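PDB 3WPU: beta-fructofuranosidase from Arthrobacter, which belongs to the levansucrase/invertase family of the beta-fructosidase clan, enzymes built around a five-bladed beta-propeller. Local coordinates for residues W75-L80 against E94-L99; G117-P122 against W136-L141; G448-T453 against A482-N487. All coordinates share one frame; numbering follows the deposited sequence.

Overall arrangement
All three contacts lie close together in the beta-propeller enzyme and follow one another along the chain. Contacts 1 and 2 belong to one mixed sheet: strands 72-81, 93-102, 115-122 and 137-141 each pair antiparallel with the next, and the two contact centres are about 9 Å apart. Contact 3 joins two loops far later in sequence, 448-453 and 482-487, with its centre about 9 Å from contact 1 and about 13 Å from contact 2. Polar groups tie them together. E94 of contact 1 meets R121 of contact 2 and the backbone of A486 in contact 3; R121 and W136 reach D483 and A482 of contact 3, tying the late loop 482-487 to the early strands.

Contact 1 (W75-L80 against E94-L99); sequences WDTWPL and EIIFSL
L99 lies over one face of the W75 indole, its CB 3.6 Å from the centroid of the six-membered ring and almost on the ring normal. W75 CG sits between its backbone N and carbonyl carbon (chi1 61°), which swings the indole across to L99. A second CH-pi contact brings F97 CB over the W78 five-membered ring, displaced toward the rim. The F97 ring itself is slid aside, its plane at 21° to that indole, so the two aromatics barely overlap. At the far edge of the W78 ring, CH2 meets L99 CD2 at 4.0 Å. W78 NE1, 3.4 Å from F97 CB, is buried with no polar partner in the model.

The backbones form an antiparallel pair of neighbouring strands in a beta-propeller sheet. W78 and F97 exchange a pair of backbone hydrogen bonds, W78 N to F97 O (2.8 Å) and F97 N to W78 O (2.9 Å). Beyond them, W75 N donates to L99 O and L99 N to D76 O. On the sheet face opposite W78 and F97, T77 and S98 form a short hydrogen-bond chain: S98 OG donates to T77 OG1 at 2.9 Å, and T77 OG1 donates to W75 O at 2.7 Å. Toward the other end, a water bridges L80 N and I95 O.

Strand 159-169 runs parallel beside strand 72-81, while strand 115-122 flanks strand 93-102 on its other side.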
ATOM      1  N   TRP A  75       9.890  -4.863   4.574  1.00  9.49           N
ATOM      2  CA  TRP A  75       9.400  -3.665   3.884  1.00  9.44           C
ATOM      3  C   TRP A  75       7.889  -3.687   3.789  1.00  9.73           C
ATOM      4  O   TRP A  75       7.245  -3.597   4.859  1.00 10.14           O
ATOM      5  CB  TRP A  75      10.152  -3.316   2.585  1.00  9.60           C
ATOM      6  CG  TRP A  75      10.199  -4.288   1.366  1.00  9.47           C
ATOM      7  CD1 TRP A  75       9.749  -3.993   0.103  1.00  9.74           C
ATOM      8  CD2 TRP A  75      10.780  -5.612   1.266  1.00  9.68           C
ATOM      9  NE1 TRP A  75       9.991  -5.014  -0.749  1.00  9.79           N
ATOM     10  CE2 TRP A  75      10.611  -6.033  -0.071  1.00  9.70           C
ATOM     11  CE3 TRP A  75      11.436  -6.476   2.168  1.00  9.48           C
ATOM     12  CZ2 TRP A  75      11.038  -7.280  -0.525  1.00  9.58           C
ATOM     13  CZ3 TRP A  75      11.862  -7.716   1.716  1.00  9.60           C
ATOM     14  CH2 TRP A  75      11.675  -8.106   0.376  1.00  9.87           C
ATOM     15  N   ASP A  76       7.310  -3.781   2.603  1.00  9.89           N
ATOM     16  CA  ASP A  76       5.846  -3.616   2.493  1.00  9.86           C
ATOM     17  C   ASP A  76       5.117  -4.473   3.534  1.00  9.78           C
ATOM     18  O   ASP A  76       5.356  -5.671   3.625  1.00  9.45           O
ATOM     19  CB  ASP A  76       5.289  -4.040   1.150  1.00 10.14           C
ATOM     20  CG  ASP A  76       5.957  -3.399  -0.038  1.00 11.25           C
ATOM     21  OD1 ASP A  76       6.946  -2.666   0.078  1.00 10.96           O
ATOM     22  OD2 ASP A  76       5.462  -3.680  -1.139  1.00 12.65           O
ATOM     23  N   THR A  77       4.221  -3.848   4.291  1.00  9.44           N
ATOM     24  CA  THR A  77       3.532  -4.489   5.384  1.00  9.59           C
ATOM     25  C   THR A  77       2.041  -4.194   5.247  1.00  9.51           C
ATOM     26  O   THR A  77       1.643  -3.099   4.812  1.00  9.90           O
ATOM     27  CB  THR A  77       4.096  -4.010   6.717  1.00 10.48           C
ATOM     28  OG1 THR A  77       5.483  -4.428   6.773  1.00  9.86           O
ATOM     29  CG2 THR A  77       3.316  -4.542   7.895  1.00 10.44           C
ATOM     30  N   TRP A  78       1.238  -5.163   5.650  1.00 10.11           N
ATOM     31  CA  TRP A  78      -0.217  -4.978   5.721  1.00  9.98           C
ATOM     32  C   TRP A  78      -0.871  -5.651   6.921  1.00 10.49           C
ATOM     33  O   TRP A  78      -0.434  -6.709   7.390  1.00 10.02           O
ATOM     34  CB  TRP A  78      -0.913  -5.410   4.440  1.00 10.27           C
ATOM     35  CG  TRP A  78      -0.669  -6.826   3.978  1.00 10.32           C
ATOM     36  CD1 TRP A  78      -1.477  -7.906   4.177  1.00 10.27           C
ATOM     37  CD2 TRP A  78       0.427  -7.284   3.187  1.00 10.42           C
ATOM     38  NE1 TRP A  78      -0.948  -9.020   3.553  1.00 10.36           N
ATOM     39  CE2 TRP A  78       0.239  -8.662   2.957  1.00 10.44           C
ATOM     40  CE3 TRP A  78       1.585  -6.664   2.683  1.00 10.31           C
ATOM     41  CZ2 TRP A  78       1.155  -9.432   2.223  1.00 10.82           C
ATOM     42  CZ3 TRP A  78       2.469  -7.417   1.943  1.00 10.81           C
ATOM     43  CH2 TRP A  78       2.272  -8.805   1.753  1.00 10.60           C
ATOM     44  N   PRO A  79      -1.972  -5.040   7.407  1.00 10.64           N
ATOM     45  CA  PRO A  79      -2.731  -5.603   8.524  1.00 11.09           C
ATOM     46  C   PRO A  79      -3.732  -6.665   8.049  1.00 11.66           C
ATOM     47  O   PRO A  79      -3.874  -6.893   6.865  1.00 11.23           O
ATOM     48  CB  PRO A  79      -3.484  -4.376   9.063  1.00 11.04           C
ATOM     49  CG  PRO A  79      -3.757  -3.577   7.843  1.00 11.21           C
ATOM     50  CD  PRO A  79      -2.538  -3.757   6.958  1.00 11.08           C
ATOM     51  N   LEU A  80      -4.395  -7.298   8.997  1.00 12.17           N
ATOM     52  CA  LEU A  80      -5.518  -8.162   8.713  1.00 13.00           C
ATOM     53  C   LEU A  80      -6.763  -7.277   8.653  1.00 12.09           C
ATOM     54  O   LEU A  80      -7.013  -6.492   9.584  1.00 11.81           O
ATOM     55  CB  LEU A  80      -5.634  -9.167   9.839  1.00 15.15           C
ATOM     56  CG  LEU A  80      -6.481 -10.390   9.676  1.00 17.76           C
ATOM     57  CD1 LEU A  80      -6.216 -11.034   8.313  1.00 19.03           C
ATOM     58  CD2 LEU A  80      -6.121 -11.330  10.834  1.00 18.35           C
ATOM     59  N   GLU A  94      -2.661  -8.735  17.734  1.00 12.35           N
ATOM     60  CA  GLU A  94      -2.575  -7.995  16.461  1.00 12.01           C
ATOM     61  C   GLU A  94      -1.625  -8.825  15.586  1.00 11.92           C
ATOM     62  O   GLU A  94      -0.625  -9.338  16.093  1.00 11.86           O
ATOM     63  CB  GLU A  94      -2.032  -6.582  16.643  1.00 12.27           C
ATOM     64  CG  GLU A  94      -2.977  -5.664  17.381  1.00 12.44           C
ATOM     65  CD  GLU A  94      -2.496  -4.243  17.511  1.00 12.43           C
ATOM     66  OE1 GLU A  94      -1.278  -3.961  17.359  1.00 12.16           O
ATOM     67  OE2 GLU A  94      -3.351  -3.383  17.812  1.00 13.59           O
ATOM     68  N   ILE A  95      -1.947  -8.936  14.293  1.00 11.56           N
ATOM     69  CA  ILE A  95      -1.222  -9.752  13.332  1.00 11.88           C
ATOM     70  C   ILE A  95      -1.008  -8.916  12.068  1.00 12.11           C
ATOM     71  O   ILE A  95      -1.947  -8.322  11.532  1.00 11.82           O
ATOM     72  CB  ILE A  95      -2.012 -11.030  12.949  1.00 12.19           C
ATOM     73  CG1 ILE A  95      -2.157 -11.964  14.149  1.00 12.25           C
ATOM     74  CG2 ILE A  95      -1.337 -11.745  11.772  1.00 12.16           C
ATOM     75  CD1 ILE A  95      -3.238 -13.001  13.976  1.00 12.68           C
ATOM     76  N   ILE A  96       0.241  -8.863  11.615  1.00 10.83           N
ATOM     77  CA  ILE A  96       0.581  -8.205  10.346  1.00 11.12           C
ATOM     78  C   ILE A  96       1.360  -9.151   9.449  1.00 10.73           C
ATOM     79  O   ILE A  96       2.008 -10.108   9.924  1.00 10.62           O
ATOM     80  CB  ILE A  96       1.358  -6.903  10.548  1.00 11.07           C
ATOM     81  CG1 ILE A  96       2.678  -7.191  11.264  1.00 11.01           C
ATOM     82  CG2 ILE A  96       0.479  -5.884  11.278  1.00 11.18           C
ATOM     83  CD1 ILE A  96       3.593  -5.989  11.426  1.00 11.33           C
ATOM     84  N   PHE A  97       1.270  -8.868   8.157  1.00 10.54           N
ATOM     85  CA  PHE A  97       2.036  -9.559   7.118  1.00 10.86           C
ATOM     86  C   PHE A  97       3.017  -8.593   6.520  1.00 10.30           C
ATOM     87  O   PHE A  97       2.685  -7.415   6.323  1.00  9.65           O
ATOM     88  CB  PHE A  97       1.098 -10.068   6.022  1.00 11.36           C
ATOM     89  CG  PHE A  97       0.226 -11.205   6.458  1.00 12.45           C
ATOM     90  CD1 PHE A  97       0.693 -12.506   6.417  1.00 12.83           C
ATOM     91  CD2 PHE A  97      -1.060 -10.972   6.888  1.00 13.92           C
ATOM     92  CE1 PHE A  97      -0.104 -13.567   6.803  1.00 14.10           C
ATOM     93  CE2 PHE A  97      -1.869 -12.031   7.270  1.00 13.85           C
ATOM     94  CZ  PHE A  97      -1.395 -13.320   7.229  1.00 13.82           C
ATOM     95  N   SER A  98       4.231  -9.075   6.235  1.00 10.11           N
ATOM     96  CA  SER A  98       5.277  -8.252   5.665  1.00 10.07           C
ATOM     97  C   SER A  98       6.079  -8.989   4.602  1.00  9.80           C
ATOM     98  O   SER A  98       6.287 -10.206   4.699  1.00  9.18           O
ATOM     99  CB  SER A  98       6.295  -7.830   6.730  1.00 10.39           C
ATOM    100  OG  SER A  98       5.730  -7.125   7.826  1.00 10.48           O
ATOM    101  N   LEU A  99       6.585  -8.239   3.615  1.00  9.77           N
ATOM    102  CA  LEU A  99       7.626  -8.746   2.742  1.00  9.54           C
ATOM    103  C   LEU A  99       8.908  -8.758   3.566  1.00  9.28           C
ATOM    104  O   LEU A  99       9.227  -7.763   4.225  1.00  9.43           O
ATOM    105  CB  LEU A  99       7.832  -7.863   1.502  1.00  9.49           C
ATOM    106  CG  LEU A  99       6.626  -7.735   0.567  1.00  9.65           C
ATOM    107  CD1 LEU A  99       7.042  -7.114  -0.744  1.00  9.82           C
ATOM    108  CD2 LEU A  99       5.976  -9.093   0.378  1.00 10.42           C
TER
HETATM  109  O   HOH W   1      -3.985  -6.489  11.817  1.00 12.57           O

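Contact 2 (G117-P122 against W136-L141); sequences GYFYRP and WTYGGL
The guanidinium of R121 lies over one face of the W136 indole, the two planes only 8° apart, and W136 CZ2 is 3.3 Å from R121 NE. R121 CD sits over the centre of the six-membered ring, and the side chain, extended from CG to NE (chi3 179°), runs across the indole. Strands 117-122 and 137-141 form an antiparallel pair in a beta-propeller sheet, with W136 just before the second, and a beta bulge interrupts them where G139 and G140 together face Y118. Y120 CA lies in plane at an edge of W136. The Y120 ring is covered on one face by T137 CB, 4.0 Å from its centroid. F119 and Y138 meet obliquely, planes at 46°, with Y138 CD1 over one face of F119. G139 CA lies over a face of Y118, and G140 N over the Y138 ring.

At the bulge, Y118 O accepts from G139 N at 2.8 Å, whereas Y118 N donates to G140 O at 3.0 Å. Past it, regular pairing resumes between Y120 and T137, where T137 N donates to Y120 O at 2.7 Å.

R121 has several further partners: NE forms a salt bridge with E94, NH2 with D483, and NH1 bonds to the G134 carbonyl. W136 NE1 donates to A482 O, so both R121 and W136 reach the loop 482-487. F119 faces strand 93-102 through I96 and S98. A water donates to Y120 O at 3.2 Å and accepts from T137 OG1 at 2.8 Å.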
ATOM      1  N   GLY A 117       6.278 -12.933   5.327  1.00  9.62           N
ATOM      2  CA  GLY A 117       6.381 -13.349   6.713  1.00 10.32           C
ATOM      3  C   GLY A 117       5.275 -12.704   7.526  1.00 10.81           C
ATOM      4  O   GLY A 117       4.452 -11.960   6.987  1.00 10.12           O
ATOM      5  N   TYR A 118       5.216 -12.997   8.818  1.00 10.97           N
ATOM      6  CA  TYR A 118       4.233 -12.352   9.676  1.00 11.79           C
ATOM      7  C   TYR A 118       4.790 -12.004  11.034  1.00 12.00           C
ATOM      8  O   TYR A 118       5.781 -12.583  11.476  1.00 11.85           O
ATOM      9  CB  TYR A 118       2.962 -13.193   9.796  1.00 12.49           C
ATOM     10  CG  TYR A 118       3.107 -14.492  10.581  1.00 13.31           C
ATOM     11  CD1 TYR A 118       2.632 -14.579  11.886  1.00 13.74           C
ATOM     12  CD2 TYR A 118       3.678 -15.624  10.021  1.00 14.17           C
ATOM     13  CE1 TYR A 118       2.743 -15.743  12.614  1.00 14.74           C
ATOM     14  CE2 TYR A 118       3.793 -16.809  10.758  1.00 15.09           C
ATOM     15  CZ  TYR A 118       3.295 -16.849  12.050  1.00 15.60           C
ATOM     16  OH  TYR A 118       3.359 -17.985  12.835  1.00 20.50           O
ATOM     17  N   PHE A 119       4.172 -11.009  11.668  1.00 11.14           N
ATOM     18  CA  PHE A 119       4.541 -10.587  13.016  1.00 11.26           C
ATOM     19  C   PHE A 119       3.265 -10.554  13.840  1.00 11.34           C
ATOM     20  O   PHE A 119       2.163 -10.442  13.288  1.00 11.28           O
ATOM     21  CB  PHE A 119       5.172  -9.194  13.028  1.00 11.29           C
ATOM     22  CG  PHE A 119       6.522  -9.072  12.345  1.00 10.87           C
ATOM     23  CD1 PHE A 119       7.682  -9.088  13.105  1.00 10.45           C
ATOM     24  CD2 PHE A 119       6.626  -8.873  10.981  1.00 11.03           C
ATOM     25  CE1 PHE A 119       8.926  -8.924  12.507  1.00 10.34           C
ATOM     26  CE2 PHE A 119       7.865  -8.704  10.372  1.00 10.75           C
ATOM     27  CZ  PHE A 119       9.018  -8.753  11.146  1.00 10.63           C
ATOM     28  N   TYR A 120       3.406 -10.638  15.160  1.00 11.84           N
ATOM     29  CA  TYR A 120       2.275 -10.495  16.069  1.00 12.31           C
ATOM     30  C   TYR A 120       2.684  -9.822  17.372  1.00 12.35           C
ATOM     31  O   TYR A 120       3.885  -9.799  17.748  1.00 11.76           O
ATOM     32  CB  TYR A 120       1.619 -11.843  16.323  1.00 12.87           C
ATOM     33  CG  TYR A 120       2.531 -12.890  16.908  1.00 13.09           C
ATOM     34  CD1 TYR A 120       2.664 -13.030  18.280  1.00 13.64           C
ATOM     35  CD2 TYR A 120       3.230 -13.769  16.075  1.00 14.33           C
ATOM     36  CE1 TYR A 120       3.490 -14.006  18.817  1.00 14.48           C
ATOM     37  CE2 TYR A 120       4.067 -14.732  16.603  1.00 14.88           C
ATOM     38  CZ  TYR A 120       4.179 -14.856  17.959  1.00 14.87           C
ATOM     39  OH  TYR A 120       5.013 -15.842  18.467  1.00 17.70           O
ATOM     40  N   ARG A 121       1.707  -9.222  18.036  1.00 12.50           N
ATOM     41  CA  ARG A 121       1.934  -8.591  19.335  1.00 12.61           C
ATOM     42  C   ARG A 121       0.610  -8.517  20.071  1.00 12.48           C
ATOM     43  O   ARG A 121      -0.447  -8.585  19.445  1.00 12.51           O
ATOM     44  CB  ARG A 121       2.560  -7.201  19.187  1.00 12.57           C
ATOM     45  CG  ARG A 121       1.621  -6.141  18.643  1.00 12.45           C
ATOM     46  CD  ARG A 121       2.312  -4.800  18.432  1.00 12.41           C
ATOM     47  NE  ARG A 121       1.364  -3.822  17.887  1.00 12.11           N
ATOM     48  CZ  ARG A 121       1.654  -2.556  17.617  1.00 11.97           C
ATOM     49  NH1 ARG A 121       2.868  -2.070  17.833  1.00 11.78           N
ATOM     50  NH2 ARG A 121       0.728  -1.780  17.091  1.00 12.44           N
ATOM     51  N   PRO A 122       0.660  -8.364  21.395  1.00 13.46           N
ATOM     52  CA  PRO A 122      -0.584  -8.262  22.158  1.00 13.83           C
ATOM     53  C   PRO A 122      -1.446  -7.070  21.717  1.00 13.61           C
ATOM     54  O   PRO A 122      -0.949  -5.962  21.493  1.00 14.47           O
ATOM     55  CB  PRO A 122      -0.093  -8.054  23.593  1.00 14.05           C
ATOM     56  CG  PRO A 122       1.280  -8.652  23.609  1.00 14.02           C
ATOM     57  CD  PRO A 122       1.842  -8.286  22.264  1.00 13.68           C
ATOM     58  N   TRP A 136       6.797  -6.147  18.373  1.00 11.85           N
ATOM     59  CA  TRP A 136       6.371  -7.241  17.485  1.00 11.64           C
ATOM     60  C   TRP A 136       7.236  -8.471  17.676  1.00 12.27           C
ATOM     61  O   TRP A 136       8.466  -8.352  17.807  1.00 12.38           O
ATOM     62  CB  TRP A 136       6.439  -6.825  16.005  1.00 11.23           C
ATOM     63  CG  TRP A 136       5.488  -5.744  15.626  1.00 10.47           C
ATOM     64  CD1 TRP A 136       5.779  -4.428  15.473  1.00 10.76           C
ATOM     65  CD2 TRP A 136       4.081  -5.872  15.363  1.00 10.53           C
ATOM     66  NE1 TRP A 136       4.675  -3.732  15.115  1.00 10.12           N
ATOM     67  CE2 TRP A 136       3.606  -4.585  15.056  1.00 10.46           C
ATOM     68  CE3 TRP A 136       3.195  -6.940  15.358  1.00 10.50           C
ATOM     69  CZ2 TRP A 136       2.289  -4.332  14.730  1.00 11.03           C
ATOM     70  CZ3 TRP A 136       1.865  -6.693  15.042  1.00 10.32           C
ATOM     71  CH2 TRP A 136       1.425  -5.395  14.733  1.00 10.70           C
ATOM     72  N   THR A 137       6.600  -9.633  17.651  1.00 11.70           N
ATOM     73  CA  THR A 137       7.298 -10.917  17.561  1.00 12.21           C
ATOM     74  C   THR A 137       7.239 -11.415  16.111  1.00 12.19           C
ATOM     75  O   THR A 137       6.170 -11.458  15.503  1.00 12.31           O
ATOM     76  CB  THR A 137       6.684 -11.963  18.499  1.00 12.52           C
ATOM     77  OG1 THR A 137       6.765 -11.529  19.869  1.00 12.89           O
ATOM     78  CG2 THR A 137       7.373 -13.303  18.352  1.00 13.07           C
ATOM     79  N   TYR A 138       8.387 -11.800  15.575  1.00 12.66           N
ATOM     80  CA  TYR A 138       8.486 -12.335  14.217  1.00 12.36           C
ATOM     81  C   TYR A 138       8.052 -13.788  14.211  1.00 12.66           C
ATOM     82  O   TYR A 138       8.624 -14.643  14.926  1.00 13.01           O
ATOM     83  CB  TYR A 138       9.920 -12.192  13.678  1.00 12.14           C
ATOM     84  CG  TYR A 138      10.070 -12.715  12.274  1.00 12.16           C
ATOM     85  CD1 TYR A 138       9.187 -12.329  11.256  1.00 11.70           C
ATOM     86  CD2 TYR A 138      11.086 -13.599  11.944  1.00 11.98           C
ATOM     87  CE1 TYR A 138       9.322 -12.802   9.978  1.00 12.09           C
ATOM     88  CE2 TYR A 138      11.220 -14.087  10.669  1.00 11.66           C
ATOM     89  CZ  TYR A 138      10.341 -13.684   9.672  1.00 11.39           C
ATOM     90  OH  TYR A 138      10.491 -14.182   8.387  1.00 12.66           O
ATOM     91  N   GLY A 139       6.987 -14.077  13.463  1.00 12.55           N
ATOM     92  CA  GLY A 139       6.442 -15.427  13.419  1.00 13.26           C
ATOM     93  C   GLY A 139       7.065 -16.354  12.384  1.00 13.08           C
ATOM     94  O   GLY A 139       6.775 -17.559  12.376  1.00 14.09           O
ATOM     95  N   GLY A 140       7.917 -15.800  11.526  1.00 12.25           N
ATOM     96  CA  GLY A 140       8.527 -16.544  10.431  1.00 12.19           C
ATOM     97  C   GLY A 140       7.741 -16.423   9.134  1.00 11.72           C
ATOM     98  O   GLY A 140       6.911 -15.507   8.954  1.00 11.14           O
ATOM     99  N   LEU A 141       8.034 -17.348   8.221  1.00 11.75           N
ATOM    100  CA  LEU A 141       7.496 -17.287   6.875  1.00 11.02           C
ATOM    101  C   LEU A 141       6.117 -17.903   6.841  1.00 11.10           C
ATOM    102  O   LEU A 141       5.833 -18.866   7.553  1.00 12.69           O
ATOM    103  CB  LEU A 141       8.412 -18.013   5.914  1.00 11.37           C
ATOM    104  CG  LEU A 141       9.820 -17.407   5.787  1.00 11.21           C
ATOM    105  CD1 LEU A 141      10.700 -18.275   4.900  1.00 12.05           C
ATOM    106  CD2 LEU A 141       9.715 -15.997   5.213  1.00 11.35           C
TER
HETATM  107  O   HOH W   2       4.978 -18.197  14.778  1.00 34.57           O
HETATM  108  O   HOH W   3       4.914  -9.643  20.785  1.00 14.16           O

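Contact 3 (G448-T453 against A482-N487)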
ATOM      1  N   GLY A 448      14.732  -1.132   6.280  1.00 10.60           N
ATOM      2  CA  GLY A 448      14.263  -2.503   6.292  1.00 10.95           C
ATOM      3  C   GLY A 448      13.540  -2.802   7.605  1.00 10.65           C
ATOM      4  O   GLY A 448      13.606  -3.914   8.141  1.00 10.85           O
ATOM      5  N   THR A 449      12.848  -1.782   8.110  1.00 11.00           N
ATOM      6  CA  THR A 449      12.014  -1.840   9.319  1.00 11.21           C
ATOM      7  C   THR A 449      11.002  -0.673   9.204  1.00 10.91           C
ATOM      8  O   THR A 449      11.219   0.248   8.416  1.00 10.49           O
ATOM      9  CB  THR A 449      12.876  -1.710  10.599  1.00 11.56           C
ATOM     10  OG1 THR A 449      12.060  -1.879  11.765  1.00 11.80           O
ATOM     11  CG2 THR A 449      13.588  -0.346  10.667  1.00 11.98           C
ATOM     12  N   LEU A 450       9.903  -0.722   9.954  1.00 11.42           N
ATOM     13  CA  LEU A 450       8.874   0.301   9.795  1.00 11.12           C
ATOM     14  C   LEU A 450       9.238   1.646  10.427  1.00 10.89           C
ATOM     15  O   LEU A 450       9.935   1.725  11.456  1.00 11.12           O
ATOM     16  CB  LEU A 450       7.522  -0.203  10.313  1.00 11.82           C
ATOM     17  CG  LEU A 450       7.008  -1.423   9.551  1.00 12.38           C
ATOM     18  CD1 LEU A 450       5.647  -1.786  10.130  1.00 13.06           C
ATOM     19  CD2 LEU A 450       6.869  -1.241   8.046  1.00 13.05           C
ATOM     20  N   ALA A 451       8.757   2.705   9.788  1.00 10.57           N
ATOM     21  CA  ALA A 451       8.903   4.067  10.287  1.00 10.43           C
ATOM     22  C   ALA A 451       7.933   4.295  11.465  1.00 10.28           C
ATOM     23  O   ALA A 451       7.129   3.408  11.767  1.00 11.37           O
ATOM     24  CB  ALA A 451       8.603   5.054   9.172  1.00 10.30           C
ATOM     25  N   PRO A 452       7.991   5.489  12.117  1.00 10.11           N
ATOM     26  CA  PRO A 452       6.915   5.836  13.024  1.00  9.78           C
ATOM     27  C   PRO A 452       5.641   6.047  12.209  1.00  9.45           C
ATOM     28  O   PRO A 452       5.682   6.574  11.098  1.00  9.80           O
ATOM     29  CB  PRO A 452       7.368   7.162  13.649  1.00  9.93           C
ATOM     30  CG  PRO A 452       8.862   7.223  13.412  1.00  9.75           C
ATOM     31  CD  PRO A 452       9.029   6.538  12.078  1.00 10.33           C
ATOM     32  N   THR A 453       4.524   5.630  12.753  1.00  9.55           N
ATOM     33  CA  THR A 453       3.255   5.869  12.115  1.00  9.45           C
ATOM     34  C   THR A 453       2.921   7.350  12.257  1.00  9.78           C
ATOM     35  O   THR A 453       3.181   7.949  13.308  1.00  9.79           O
ATOM     36  CB  THR A 453       2.244   4.981  12.789  1.00  9.43           C
ATOM     37  OG1 THR A 453       2.593   3.628  12.485  1.00  9.99           O
ATOM     38  CG2 THR A 453       0.799   5.265  12.315  1.00  9.31           C
ATOM     39  N   ALA A 482       6.443   1.365  14.035  1.00 12.08           N
ATOM     40  CA  ALA A 482       5.795   0.150  13.548  1.00 11.92           C
ATOM     41  C   ALA A 482       4.399  -0.035  14.167  1.00 12.06           C
ATOM     42  O   ALA A 482       3.925  -1.148  14.379  1.00 12.28           O
ATOM     43  CB  ALA A 482       6.688  -1.066  13.780  1.00 12.39           C
ATOM     44  N   ASP A 483       3.724   1.085  14.429  1.00 11.69           N
ATOM     45  CA  ASP A 483       2.409   1.003  15.025  1.00 11.21           C
ATOM     46  C   ASP A 483       1.348   0.746  13.947  1.00 11.21           C
ATOM     47  O   ASP A 483       1.029   1.630  13.151  1.00 10.61           O
ATOM     48  CB  ASP A 483       2.095   2.285  15.808  1.00 11.66           C
ATOM     49  CG  ASP A 483       0.828   2.170  16.632  1.00 12.42           C
ATOM     50  OD1 ASP A 483       0.434   1.033  16.958  1.00 12.78           O
ATOM     51  OD2 ASP A 483       0.254   3.231  16.990  1.00 12.96           O
ATOM     52  N   ILE A 484       0.790  -0.461  13.955  1.00 11.22           N
ATOM     53  CA  ILE A 484      -0.271  -0.850  13.043  1.00 10.80           C
ATOM     54  C   ILE A 484      -1.455  -1.357  13.896  1.00 11.48           C
ATOM     55  O   ILE A 484      -1.605  -2.557  14.145  1.00 11.73           O
ATOM     56  CB  ILE A 484       0.236  -1.899  12.041  1.00 10.89           C
ATOM     57  CG1 ILE A 484       1.373  -1.290  11.213  1.00 11.20           C
ATOM     58  CG2 ILE A 484      -0.921  -2.373  11.160  1.00 10.64           C
ATOM     59  CD1 ILE A 484       1.921  -2.158  10.107  1.00 11.50           C
ATOM     60  N   PRO A 485      -2.245  -0.426  14.410  1.00 11.97           N
ATOM     61  CA  PRO A 485      -3.198  -0.791  15.446  1.00 11.97           C
ATOM     62  C   PRO A 485      -4.485  -1.408  14.917  1.00 12.76           C
ATOM     63  O   PRO A 485      -5.013  -0.992  13.875  1.00 13.26           O
ATOM     64  CB  PRO A 485      -3.502   0.564  16.114  1.00 12.41           C
ATOM     65  CG  PRO A 485      -3.290   1.561  15.058  1.00 12.30           C
ATOM     66  CD  PRO A 485      -2.217   1.027  14.162  1.00 12.19           C
ATOM     67  N   ALA A 486      -5.032  -2.353  15.673  1.00 13.40           N
ATOM     68  CA  ALA A 486      -6.321  -2.968  15.339  1.00 13.99           C
ATOM     69  C   ALA A 486      -7.435  -2.122  15.940  1.00 14.87           C
ATOM     70  O   ALA A 486      -7.343  -1.725  17.101  1.00 16.06           O
ATOM     71  CB  ALA A 486      -6.379  -4.383  15.880  1.00 14.17           C
ATOM     72  N   ASN A 487      -8.477  -1.843  15.155  1.00 14.89           N
ATOM     73  CA  ASN A 487      -9.678  -1.187  15.679  1.00 15.15           C
ATOM     74  C   ASN A 487     -10.861  -2.143  15.788  1.00 15.81           C
ATOM     75  O   ASN A 487     -11.917  -1.767  16.294  1.00 16.61           O
ATOM     76  CB  ASN A 487     -10.048   0.050  14.842  1.00 15.08           C
ATOM     77  CG  ASN A 487     -10.373  -0.292  13.412  1.00 15.44           C
ATOM     78  OD1 ASN A 487      -9.542  -0.860  12.693  1.00 15.90           O
ATOM     79  ND2 ASN A 487     -11.580   0.049  12.975  1.00 15.82           N
TER
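T453 OG1 donates to D483 O across a short 2.6 Å, approaching at a C=O...donor angle of 124°, well to one side of the carbonyl axis. The hydroxyl lies beside its own backbone N (chi1 -66°), and this rotation turns it to the 482-487 chain. D483 CB rests 3.6 Å from T453 OG1. A backbone bond gives the second polar link: A482 N donates to A451 O at 3.1 Å.

Neither segment has regular secondary structure. In the beta-propeller fold, 448-453 is part of the connection from strand 443-446 to strand 454-458, whereas the loop containing 482-487 leads into strand 488-493.

An apolar patch accompanies the polar links. L450 CB meets A482 CB at 3.7 Å, and A482 CB also lies near L450 CD1. That same L450 methyl touches I484 CD1, tip to tip at 3.7 Å, the two side chains crossing at about a right angle. L450 and I484 both pack on T77 of strand 72-81, and L450 also touches M67 and F434. A451 also makes a backbone hydrogen bond with S433 of strand 430-434.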